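Local coordinates for STBB protein (Escherichia coli, PDB 2JD3), which probably binds the centromere-like parC DNA as a ribbon-helix-helix dimer and links the plasmid to actin-like ParM filaments for segregation, at residues 20-24 with 62-67. Sequence-based numbering, arbitrary orientation.
Sequences ADFQT and TAILSE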
loop_
_atom_site.group_PDB
_atom_site.type_symbol
_atom_site.label_atom_id
_atom_site.label_comp_id
_atom_site.label_asym_id
_atom_site.label_seq_id
_atom_site.Cartn_x
_atom_site.Cartn_y
_atom_site.Cartn_z
ATOM N N ALA A 20 -13.220 -7.216 1.473
ATOM C CA ALA A 20 -11.801 -6.893 1.459
ATOM C C ALA A 20 -10.974 -7.892 2.246
ATOM O O ALA A 20 -10.030 -8.460 1.708
ATOM C CB ALA A 20 -11.581 -5.488 1.999
ATOM N N ASP A 21 -11.318 -8.117 3.511
ATOM C CA ASP A 21 -10.551 -9.062 4.317
ATOM C C ASP A 21 -10.526 -10.446 3.679
ATOM O O ASP A 21 -9.494 -11.119 3.663
ATOM C CB ASP A 21 -11.121 -9.163 5.734
ATOM C CG ASP A 21 -11.147 -7.829 6.442
ATOM O OD1 ASP A 21 -10.574 -7.722 7.548
ATOM O OD2 ASP A 21 -11.745 -6.882 5.888
ATOM N N PHE A 22 -11.660 -10.870 3.138
ATOM C CA PHE A 22 -11.719 -12.180 2.517
ATOM C C PHE A 22 -10.849 -12.237 1.274
ATOM O O PHE A 22 -10.145 -13.209 1.050
ATOM C CB PHE A 22 -13.155 -12.544 2.141
ATOM C CG PHE A 22 -13.312 -13.972 1.710
ATOM C CD1 PHE A 22 -13.233 -15.005 2.645
ATOM C CD2 PHE A 22 -13.489 -14.294 0.367
ATOM C CE1 PHE A 22 -13.324 -16.335 2.251
ATOM C CE2 PHE A 22 -13.580 -15.619 -0.040
ATOM C CZ PHE A 22 -13.498 -16.644 0.901
ATOM N N GLN A 23 -10.901 -11.197 0.459
ATOM C CA GLN A 23 -10.102 -11.174 -0.756
ATOM C C GLN A 23 -8.612 -11.207 -0.399
ATOM O O GLN A 23 -7.792 -11.728 -1.161
ATOM C CB GLN A 23 -10.453 -9.934 -1.588
ATOM C CG GLN A 23 -9.587 -9.741 -2.800
ATOM C CD GLN A 23 -10.124 -8.687 -3.756
ATOM O OE1 GLN A 23 -9.366 -8.110 -4.549
ATOM N NE2 GLN A 23 -11.439 -8.440 -3.703
ATOM N N THR A 24 -8.274 -10.667 0.774
ATOM C CA THR A 24 -6.895 -10.639 1.250
ATOM C C THR A 24 -6.472 -12.038 1.683
ATOM O O THR A 24 -5.347 -12.452 1.419
ATOM C CB THR A 24 -6.731 -9.666 2.433
ATOM O OG1 THR A 24 -7.166 -8.368 2.033
ATOM C CG2 THR A 24 -5.284 -9.568 2.854
ATOM N N THR A 62 -8.469 -0.097 1.400
ATOM C CA THR A 62 -9.127 -1.259 1.977
ATOM C C THR A 62 -10.585 -1.239 1.575
ATOM O O THR A 62 -11.115 -2.227 1.071
ATOM C CB THR A 62 -9.056 -1.270 3.501
ATOM O OG1 THR A 62 -7.710 -1.502 3.914
ATOM C CG2 THR A 62 -9.932 -2.363 4.052
ATOM N N ALA A 63 -11.223 -0.093 1.787
ATOM C CA ALA A 63 -12.627 0.091 1.474
ATOM C C ALA A 63 -12.986 -0.188 0.003
ATOM O O ALA A 63 -13.968 -0.873 -0.277
ATOM C CB ALA A 63 -13.045 1.504 1.870
ATOM N N ILE A 64 -12.194 0.320 -0.933
ATOM C CA ILE A 64 -12.486 0.112 -2.349
ATOM C C ILE A 64 -12.167 -1.299 -2.862
ATOM O O ILE A 64 -12.768 -1.760 -3.838
ATOM C CB ILE A 64 -11.723 1.139 -3.226
ATOM C CG1 ILE A 64 -12.512 1.422 -4.505
ATOM C CG2 ILE A 64 -10.353 0.603 -3.599
ATOM C CD1 ILE A 64 -11.936 2.557 -5.342
ATOM N N LEU A 65 -11.237 -1.976 -2.191
ATOM C CA LEU A 65 -10.789 -3.317 -2.573
ATOM C C LEU A 65 -11.857 -4.288 -3.085
ATOM O O LEU A 65 -12.801 -4.618 -2.378
ATOM C CB LEU A 65 -10.062 -3.971 -1.401
ATOM C CG LEU A 65 -8.907 -4.927 -1.721
ATOM C CD1 LEU A 65 -9.137 -6.229 -1.001
ATOM C CD2 LEU A 65 -8.766 -5.138 -3.215
ATOM N N SER A 66 -11.676 -4.750 -4.318
ATOM C CA SER A 66 -12.587 -5.694 -4.958
ATOM C C SER A 66 -11.773 -6.435 -6.009
ATOM O O SER A 66 -10.606 -6.122 -6.222
ATOM C CB SER A 66 -13.722 -4.951 -5.654
ATOM O OG SER A 66 -13.254 -4.312 -6.831
ATOM N N GLU A 67 -12.382 -7.402 -6.682
ATOM C CA GLU A 67 -11.665 -8.152 -7.708
ATOM C C GLU A 67 -11.332 -7.311 -8.922
ATOM O O GLU A 67 -10.700 -7.787 -9.852
ATOM C CB GLU A 67 -12.481 -9.355 -8.155
ATOM C CG GLU A 67 -12.531 -10.481 -7.139
ATOM C CD GLU A 67 -13.487 -11.581 -7.564
ATOM O OE1 GLU A 67 -14.703 -11.296 -7.695
ATOM O OE2 GLU A 67 -13.022 -12.727 -7.773
#
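Residues 20-24 form one turn near the start of helix 19-29, and 62-67 carry the chain out of helix 56-64: Thr62 to Ile64 are still helical, Leu65 is the first residue to leave helical angles, and Ser66 and Glu67 run on extended and then turn. The closest pair of CA atoms across the two segments is Ala20 CA and Leu65 CA, 5.5 Å apart. With no side chain beyond CB, Ala20 lets the helix end in tight: its CB sits 3.4 Å from Thr62 O and 3.9 Å from Leu65 CD1. Leu65 points toward the turn, and its CD1 lies 3.6 Å from Ala20 O, the same carbonyl oxygen that accepts hydrogen bonds from Thr24 N (3.0 Å) and Thr24 OG1 (2.9 Å). Helix 19-29 is the first helix of the ribbon-helix-helix fold, following the ribbon strand 8-14; here the C-terminal end of the later helix 56-64, and the chain leaving it, pack against its first turn. The second subunit closes over the same region, its Ile45 touching both Thr24 and Thr62 while its Arg41 makes a salt bridge with Asp21. One turn along from Ala20, Gln23 stretches out over Leu65 and the departing chain, its side-chain amide lying against the backbone of Ser66 and Glu67.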